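PDB 6H8N: peptidoglycan-N-acetylmuramic acid deacetylase PdaC from Bacillus subtilis subsp. subtilis str. 168, which removes acetyl groups from N-acetylmuramic acid residues of peptidoglycan, conferring resistance to lysozyme, and also deacetylates short chitin oligomers. Local coordinates for residues K139-D152 / D170-Q182. The protein carries 1 engineered substitution. Residues are numbered along the deposited sequence; the frame is centred on the assembly and turned at random.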
ATOM      1  N   LYS A 139       4.407   5.295  18.918  1.00 10.26           N
ATOM      2  CA  LYS A 139       3.314   4.381  18.620  1.00 11.30           C
ATOM      3  C   LYS A 139       1.953   5.022  18.857  1.00 10.20           C
ATOM      4  O   LYS A 139       1.081   5.000  17.976  1.00 10.18           O
ATOM      5  CB  LYS A 139       3.467   3.100  19.440  1.00 11.23           C
ATOM      6  CG  LYS A 139       2.327   2.100  19.230  1.00 12.16           C
ATOM      7  CD  LYS A 139       2.354   0.980  20.259  1.00 14.18           C
ATOM      8  CE  LYS A 139       1.202   0.016  20.080  1.00 23.27           C
ATOM      9  NZ  LYS A 139       1.122  -0.961  21.203  1.00 34.39           N
ATOM     10  N   LYS A 140       1.725   5.571  20.053  1.00 10.34           N
ATOM     11  CA  LYS A 140       0.397   6.064  20.357  1.00  9.77           C
ATOM     12  C   LYS A 140       0.021   7.256  19.494  1.00  9.33           C
ATOM     13  O   LYS A 140      -1.147   7.416  19.146  1.00 10.52           O
ATOM     14  CB  LYS A 140       0.304   6.426  21.840  1.00 13.07           C
ATOM     15  CG  LYS A 140      -1.109   6.593  22.328  1.00 13.80           C
ATOM     16  CD  LYS A 140      -1.175   6.873  23.842  1.00 18.51           C
ATOM     17  CE  LYS A 140      -2.609   6.897  24.328  1.00 25.15           C
ATOM     18  NZ  LYS A 140      -3.597   7.353  23.280  1.00 35.11           N
ATOM     19  N   THR A 141       0.986   8.102  19.158  1.00  9.89           N
ATOM     20  CA  THR A 141       0.702   9.236  18.284  1.00 10.34           C
ATOM     21  C   THR A 141       0.228   8.754  16.917  1.00 10.01           C
ATOM     22  O   THR A 141      -0.740   9.284  16.369  1.00 10.26           O
ATOM     23  CB  THR A 141       1.940  10.119  18.143  1.00 10.53           C
ATOM     24  OG1 THR A 141       2.278  10.672  19.423  1.00 12.30           O
ATOM     25  CG2 THR A 141       1.703  11.264  17.168  1.00 10.71           C
ATOM     26  N   ILE A 142       0.906   7.752  16.366  1.00  9.50           N
ATOM     27  CA  ILE A 142       0.522   7.189  15.070  1.00  8.66           C
ATOM     28  C   ILE A 142      -0.861   6.551  15.148  1.00  9.72           C
ATOM     29  O   ILE A 142      -1.724   6.798  14.294  1.00 10.01           O
ATOM     30  CB  ILE A 142       1.585   6.185  14.595  1.00  9.31           C
ATOM     31  CG1 ILE A 142       2.945   6.860  14.424  1.00 10.60           C
ATOM     32  CG2 ILE A 142       1.147   5.511  13.300  1.00 10.68           C
ATOM     33  CD1 ILE A 142       4.084   5.885  14.465  1.00 11.98           C
ATOM     34  N   VAL A 143      -1.087   5.695  16.153  1.00  8.69           N
ATOM     35  CA  VAL A 143      -2.377   5.032  16.295  1.00  8.72           C
ATOM     36  C   VAL A 143      -3.497   6.053  16.368  1.00 10.14           C
ATOM     37  O   VAL A 143      -4.525   5.934  15.689  1.00  9.90           O
ATOM     38  CB  VAL A 143      -2.379   4.124  17.537  1.00  9.74           C
ATOM     39  CG1 VAL A 143      -3.767   3.593  17.816  1.00 12.05           C
ATOM     40  CG2 VAL A 143      -1.411   2.984  17.391  1.00 10.21           C
ATOM     41  N   ASP A 144      -3.335   7.060  17.228  1.00  9.91           N
ATOM     42  CA  ASP A 144      -4.434   7.990  17.447  1.00 12.03           C
ATOM     43  C   ASP A 144      -4.715   8.817  16.201  1.00 12.26           C
ATOM     44  O   ASP A 144      -5.882   9.079  15.887  1.00 12.87           O
ATOM     45  CB  ASP A 144      -4.175   8.873  18.671  1.00 13.36           C
ATOM     46  CG  ASP A 144      -4.312   8.106  19.968  1.00 16.22           C
ATOM     47  OD1 ASP A 144      -4.571   6.892  19.933  1.00 16.44           O
ATOM     48  OD2 ASP A 144      -4.136   8.727  21.050  1.00 18.26           O
ATOM     49  N   ARG A 145      -3.676   9.225  15.472  1.00 10.61           N
ATOM     50  CA  ARG A 145      -3.887   9.976  14.236  1.00 11.42           C
ATOM     51  C   ARG A 145      -4.655   9.126  13.222  1.00 12.73           C
ATOM     52  O   ARG A 145      -5.638   9.581  12.615  1.00 14.65           O
ATOM     53  CB  ARG A 145      -2.542  10.441  13.656  1.00 14.77           C
ATOM     54  CG  ARG A 145      -1.863  11.583  14.401  1.00 16.76           C
ATOM     55  CD  ARG A 145      -0.584  12.114  13.700  1.00 19.31           C
ATOM     56  NE  ARG A 145      -0.915  12.970  12.551  1.00 30.65           N
ATOM     57  CZ  ARG A 145      -0.064  13.776  11.906  1.00 35.48           C
ATOM     58  NH1 ARG A 145      -0.495  14.512  10.887  1.00 37.49           N
ATOM     59  NH2 ARG A 145       1.214  13.852  12.253  1.00 34.20           N
ATOM     60  N   VAL A 146      -4.244   7.875  13.048  1.00 10.72           N
ATOM     61  CA  VAL A 146      -4.935   7.011  12.096  1.00 11.77           C
ATOM     62  C   VAL A 146      -6.367   6.744  12.544  1.00 11.50           C
ATOM     63  O   VAL A 146      -7.317   6.856  11.755  1.00 12.10           O
ATOM     64  CB  VAL A 146      -4.159   5.703  11.880  1.00 10.62           C
ATOM     65  CG1 VAL A 146      -4.993   4.702  11.080  1.00 12.21           C
ATOM     66  CG2 VAL A 146      -2.826   5.984  11.207  1.00 11.09           C
ATOM     67  N   MET A 147      -6.556   6.361  13.807  1.00 11.20           N
ATOM     68  CA  MET A 147      -7.888   5.968  14.243  1.00 11.58           C
ATOM     69  C   MET A 147      -8.854   7.147  14.246  1.00 13.35           C
ATOM     70  O   MET A 147     -10.050   6.956  13.983  1.00 14.22           O
ATOM     71  CB  MET A 147      -7.836   5.298  15.614  1.00 12.32           C
ATOM     72  CG  MET A 147      -7.082   3.988  15.657  1.00 13.61           C
ATOM     73  SD  MET A 147      -7.572   2.768  14.413  1.00 13.65           S
ATOM     74  CE  MET A 147      -9.294   2.525  14.829  1.00 13.09           C
ATOM     75  N   ASN A 148      -8.365   8.366  14.476  1.00 11.46           N
ATOM     76  CA  ASN A 148      -9.241   9.524  14.432  1.00 12.64           C
ATOM     77  C   ASN A 148      -9.663   9.864  13.007  1.00 12.79           C
ATOM     78  O   ASN A 148     -10.733  10.452  12.809  1.00 18.41           O
ATOM     79  CB  ASN A 148      -8.576  10.723  15.097  1.00 14.63           C
ATOM     80  CG  ASN A 148      -8.480  10.572  16.598  1.00 22.45           C
ATOM     81  OD1 ASN A 148      -9.143   9.724  17.190  1.00 25.07           O
ATOM     82  ND2 ASN A 148      -7.640  11.383  17.216  1.00 28.53           N
ATOM     83  N   GLN A 149      -8.855   9.511  12.010  1.00 11.77           N
ATOM     84  CA  GLN A 149      -9.140   9.837  10.618  1.00 12.00           C
ATOM     85  C   GLN A 149      -9.698   8.666   9.819  1.00 11.35           C
ATOM     86  O   GLN A 149     -10.133   8.865   8.677  1.00 12.84           O
ATOM     87  CB  GLN A 149      -7.864  10.350   9.945  1.00 12.94           C
ATOM     88  CG  GLN A 149      -7.370  11.667  10.520  1.00 14.99           C
ATOM     89  CD  GLN A 149      -6.003  12.055   9.992  1.00 24.40           C
ATOM     90  OE1 GLN A 149      -5.814  12.238   8.791  1.00 31.97           O
ATOM     91  NE2 GLN A 149      -5.035  12.179  10.898  1.00 31.86           N
ATOM     92  N   ALA A 150      -9.671   7.463  10.364  1.00 11.78           N
ATOM     93  CA  ALA A 150     -10.115   6.299   9.613  1.00 11.88           C
ATOM     94  C   ALA A 150     -11.594   6.429   9.276  1.00 12.88           C
ATOM     95  O   ALA A 150     -12.388   6.995  10.032  1.00 13.39           O
ATOM     96  CB  ALA A 150      -9.886   5.033  10.433  1.00 15.13           C
ATOM     97  N   GLY A 151     -11.963   5.895   8.116  1.00 11.40           N
ATOM     98  CA  GLY A 151     -13.353   5.833   7.713  1.00 11.17           C
ATOM     99  C   GLY A 151     -13.466   4.940   6.506  1.00 10.00           C
ATOM    100  O   GLY A 151     -12.470   4.598   5.877  1.00 10.01           O
ATOM    101  N   ASP A 152     -14.700   4.538   6.218  1.00 10.41           N
ATOM    102  CA  ASP A 152     -14.966   3.708   5.060  1.00 10.68           C
ATOM    103  C   ASP A 152     -14.384   4.337   3.803  1.00 10.73           C
ATOM    104  O   ASP A 152     -14.494   5.548   3.574  1.00 11.67           O
ATOM    105  CB  ASP A 152     -16.469   3.559   4.886  1.00 12.21           C
ATOM    106  CG  ASP A 152     -16.824   2.793   3.635  1.00 12.71           C
ATOM    107  OD1 ASP A 152     -16.585   1.573   3.592  1.00 12.14           O
ATOM    108  OD2 ASP A 152     -17.326   3.450   2.690  1.00 16.57           O
ATOM    109  N   ASP A 170      -0.001  -2.932  14.256  1.00 10.44           N
ATOM    110  CA  ASP A 170      -0.705  -4.028  14.925  1.00 10.04           C
ATOM    111  C   ASP A 170      -1.947  -3.529  15.642  1.00 10.74           C
ATOM    112  O   ASP A 170      -3.021  -4.134  15.534  1.00 11.39           O
ATOM    113  CB  ASP A 170       0.211  -4.741  15.915  1.00 13.15           C
ATOM    114  CG  ASP A 170      -0.502  -5.886  16.627  1.00 16.30           C
ATOM    115  OD1 ASP A 170      -0.702  -6.950  16.015  1.00 15.81           O
ATOM    116  OD2 ASP A 170      -0.909  -5.714  17.804  1.00 21.70           O
ATOM    117  N   GLU A 171      -1.814  -2.441  16.403  1.00  9.42           N
ATOM    118  CA  GLU A 171      -2.942  -1.897  17.141  1.00 10.59           C
ATOM    119  C   GLU A 171      -4.011  -1.356  16.197  1.00  9.90           C
ATOM    120  O   GLU A 171      -5.210  -1.535  16.445  1.00 10.31           O
ATOM    121  CB  GLU A 171      -2.450  -0.823  18.118  1.00 10.46           C
ATOM    122  CG  GLU A 171      -3.560  -0.191  18.913  1.00 11.49           C
ATOM    123  CD  GLU A 171      -3.103   0.628  20.087  1.00 11.86           C
ATOM    124  OE1 GLU A 171      -1.910   0.611  20.416  1.00 14.63           O
ATOM    125  OE2 GLU A 171      -3.975   1.303  20.662  1.00 14.22           O
ATOM    126  N   ILE A 172      -3.601  -0.697  15.108  1.00  9.43           N
ATOM    127  CA  ILE A 172      -4.555  -0.191  14.119  1.00  9.00           C
ATOM    128  C   ILE A 172      -5.325  -1.339  13.485  1.00  8.58           C
ATOM    129  O   ILE A 172      -6.543  -1.273  13.314  1.00  9.20           O
ATOM    130  CB  ILE A 172      -3.820   0.669  13.078  1.00  9.58           C
ATOM    131  CG1 ILE A 172      -3.361   1.994  13.710  1.00  9.60           C
ATOM    132  CG2 ILE A 172      -4.673   0.893  11.834  1.00 10.38           C
ATOM    133  CD1 ILE A 172      -2.243   2.636  12.953  1.00 10.60           C
ATOM    134  N   ILE A 173      -4.615  -2.388  13.094  1.00  8.48           N
ATOM    135  CA  ILE A 173      -5.267  -3.550  12.492  1.00  8.65           C
ATOM    136  C   ILE A 173      -6.288  -4.142  13.455  1.00  8.64           C
ATOM    137  O   ILE A 173      -7.425  -4.449  13.080  1.00  9.80           O
ATOM    138  CB  ILE A 173      -4.215  -4.579  12.063  1.00  8.47           C
ATOM    139  CG1 ILE A 173      -3.425  -4.059  10.850  1.00  9.71           C
ATOM    140  CG2 ILE A 173      -4.872  -5.942  11.757  1.00  9.76           C
ATOM    141  CD1 ILE A 173      -2.112  -4.768  10.619  1.00 10.55           C
ATOM    142  N   LYS A 174      -5.907  -4.293  14.724  1.00  9.13           N
ATOM    143  CA  LYS A 174      -6.839  -4.832  15.714  1.00  9.76           C
ATOM    144  C   LYS A 174      -8.063  -3.937  15.873  1.00  9.40           C
ATOM    145  O   LYS A 174      -9.207  -4.411  15.862  1.00 10.62           O
ATOM    146  CB  LYS A 174      -6.146  -4.993  17.053  1.00 11.12           C
ATOM    147  CG  LYS A 174      -7.071  -5.598  18.105  1.00 14.99           C
ATOM    148  CD  LYS A 174      -6.435  -5.648  19.479  1.00 18.26           C
ATOM    149  CE  LYS A 174      -7.266  -6.480  20.456  1.00 21.86           C
ATOM    150  NZ  LYS A 174      -7.325  -7.920  20.048  1.00 19.94           N
ATOM    151  N   LYS A 175      -7.844  -2.645  16.055  1.00  9.67           N
ATOM    152  CA  LYS A 175      -8.963  -1.745  16.317  1.00  9.99           C
ATOM    153  C   LYS A 175      -9.892  -1.619  15.116  1.00  9.97           C
ATOM    154  O   LYS A 175     -11.113  -1.587  15.275  1.00 10.64           O
ATOM    155  CB  LYS A 175      -8.453  -0.389  16.796  1.00 10.22           C
ATOM    156  CG  LYS A 175      -7.862  -0.466  18.182  1.00 10.70           C
ATOM    157  CD  LYS A 175      -7.483   0.882  18.723  1.00 12.94           C
ATOM    158  CE  LYS A 175      -7.249   0.783  20.228  1.00 12.42           C
ATOM    159  NZ  LYS A 175      -6.697   2.018  20.781  1.00 18.58           N
ATOM    160  N   LEU A 176      -9.340  -1.535  13.906  1.00  9.01           N
ATOM    161  CA  LEU A 176     -10.200  -1.479  12.727  1.00 10.05           C
ATOM    162  C   LEU A 176     -10.973  -2.778  12.546  1.00  9.59           C
ATOM    163  O   LEU A 176     -12.161  -2.749  12.190  1.00 11.00           O
ATOM    164  CB  LEU A 176      -9.390  -1.161  11.471  1.00  9.97           C
ATOM    165  CG  LEU A 176      -8.763   0.228  11.416  1.00 11.55           C
ATOM    166  CD1 LEU A 176      -7.777   0.273  10.242  1.00 12.21           C
ATOM    167  CD2 LEU A 176      -9.833   1.313  11.294  1.00 13.72           C
ATOM    168  N   THR A 177     -10.328  -3.915  12.799  1.00 10.00           N
ATOM    169  CA  THR A 177     -11.030  -5.190  12.730  1.00 11.35           C
ATOM    170  C   THR A 177     -12.144  -5.237  13.770  1.00 11.94           C
ATOM    171  O   THR A 177     -13.268  -5.656  13.463  1.00 12.80           O
ATOM    172  CB  THR A 177     -10.031  -6.343  12.892  1.00 12.00           C
ATOM    173  OG1 THR A 177      -9.056  -6.269  11.847  1.00 13.46           O
ATOM    174  CG2 THR A 177     -10.737  -7.683  12.809  1.00 14.60           C
ATOM    175  N   ASP A 178     -11.858  -4.783  14.992  1.00 11.65           N
ATOM    176  CA  ASP A 178     -12.871  -4.770  16.046  1.00 12.93           C
ATOM    177  C   ASP A 178     -14.044  -3.874  15.660  1.00 12.74           C
ATOM    178  O   ASP A 178     -15.187  -4.129  16.074  1.00 15.68           O
ATOM    179  CB  ASP A 178     -12.275  -4.260  17.365  1.00 12.64           C
ATOM    180  CG  ASP A 178     -11.407  -5.285  18.106  1.00 15.03           C
ATOM    181  OD1 ASP A 178     -11.411  -6.497  17.797  1.00 15.60           O
ATOM    182  OD2 ASP A 178     -10.726  -4.849  19.075  1.00 16.81           O
ATOM    183  N   GLN A 179     -13.792  -2.803  14.911  1.00 11.61           N
ATOM    184  CA  GLN A 179     -14.841  -1.900  14.444  1.00 13.96           C
ATOM    185  C   GLN A 179     -15.612  -2.434  13.242  1.00 14.50           C
ATOM    186  O   GLN A 179     -16.552  -1.765  12.789  1.00 19.03           O
ATOM    187  CB  GLN A 179     -14.261  -0.523  14.109  1.00 13.61           C
ATOM    188  CG  GLN A 179     -13.837   0.278  15.317  1.00 14.64           C
ATOM    189  CD  GLN A 179     -13.472   1.668  14.933  1.00 17.95           C
ATOM    190  OE1 GLN A 179     -13.956   2.168  13.919  1.00 23.76           O
ATOM    191  NE2 GLN A 179     -12.634   2.317  15.729  1.00 18.16           N
ATOM    192  N   GLY A 180     -15.262  -3.595  12.714  1.00 13.71           N
ATOM    193  CA  GLY A 180     -16.008  -4.175  11.622  1.00 13.73           C
ATOM    194  C   GLY A 180     -15.536  -3.807  10.233  1.00 14.50           C
ATOM    195  O   GLY A 180     -16.246  -4.094   9.259  1.00 15.54           O
ATOM    196  N   TYR A 181     -14.374  -3.183  10.094  1.00 12.15           N
ATOM    197  CA  TYR A 181     -13.838  -2.925   8.766  1.00 12.09           C
ATOM    198  C   TYR A 181     -13.301  -4.199   8.133  1.00 11.33           C
ATOM    199  O   TYR A 181     -12.683  -5.030   8.798  1.00 12.98           O
ATOM    200  CB  TYR A 181     -12.678  -1.945   8.847  1.00 10.77           C
ATOM    201  CG  TYR A 181     -13.038  -0.525   9.104  1.00 10.96           C
ATOM    202  CD1 TYR A 181     -13.154  -0.049  10.401  1.00 11.33           C
ATOM    203  CD2 TYR A 181     -13.223   0.362   8.061  1.00 12.44           C
ATOM    204  CE1 TYR A 181     -13.449   1.271  10.649  1.00 13.30           C
ATOM    205  CE2 TYR A 181     -13.520   1.680   8.289  1.00 13.18           C
ATOM    206  CZ  TYR A 181     -13.637   2.133   9.589  1.00 12.56           C
ATOM    207  OH  TYR A 181     -13.919   3.461   9.784  1.00 16.21           O
ATOM    208  N   GLN A 182     -13.507  -4.318   6.822  1.00 10.01           N
ATOM    209  CA  GLN A 182     -12.784  -5.255   5.978  1.00 10.35           C
ATOM    210  C   GLN A 182     -11.506  -4.566   5.524  1.00 10.30           C
ATOM    211  O   GLN A 182     -11.547  -3.489   4.919  1.00 11.01           O
ATOM    212  CB  GLN A 182     -13.636  -5.638   4.771  1.00 11.60           C
ATOM    213  CG  GLN A 182     -14.955  -6.287   5.137  1.00 12.80           C
ATOM    214  CD  GLN A 182     -15.915  -6.348   3.985  1.00 13.28           C
ATOM    215  OE1 GLN A 182     -16.133  -7.405   3.404  1.00 16.50           O
ATOM    216  NE2 GLN A 182     -16.480  -5.202   3.626  1.00 13.97           N
TER
HETATM  217  O   HOH W   1      -3.737   4.665  21.539  1.00 27.12           O
HETATM  218  O   HOH W   2      -7.014   4.733  19.435  1.00 32.74           O
HETATM  219  O   HOH W   3     -11.887   5.230  15.558  1.00 27.03           O
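Two neighbouring helices on the outside of the NodB-type deacetylase domain, 139-149 and the C-terminal part of 163-178, pack through Val143, Val146, Met147, Ile172 and Leu176. They run in the same general direction, crossing at -31° with axes 9.7 Å apart. Branched residues suit the buried side: Ile172 CD1 lies 3.8 Å from Val146 CB, the two side chains meeting at about a right angle. Unbranched Met147 instead bends at both chi2 and chi3, which lays its methyl group over the second helix. Met147 CE thereby comes within 3.6 Å of Lys175 CB and 3.8 Å of Leu176 CD2, while the methyl of Ala150 rests on CD2 of the same leucine.

Toward solvent the contact is polar. Glu171, its extended chain directed away from the backbone N, crosses both methyl groups of Val143 and places its carboxylate between two lysines. Lys139 NZ bridges the helices with a loose salt bridge, 3.5 Å to Glu171 OE1; Lys175 NZ, one turn along Glu171's own helix, donates at 2.8 Å to the anti lone pair of Glu171 OE2. Two waters bind Asp144, the salt-bridge partner of Lys140: one also meets Lys140 and, weakly, Glu171, the other Lys175. A third joins Met147 O to Gln179 NE2.

Beyond the helices, Gly180 adopts the positive phi of a Schellman motif. Tyr181 OH comes within 3.2 Å of Gly151 CA, and the ring edge lies against Asp152 N. Asp152, salt-bridged to Arg196, and Gln182 both bond to the 11-17 region. Adjacent helices linked through a parallel strand, here 155-159, characterise the distorted beta-alpha barrel of family 4 carbohydrate esterases.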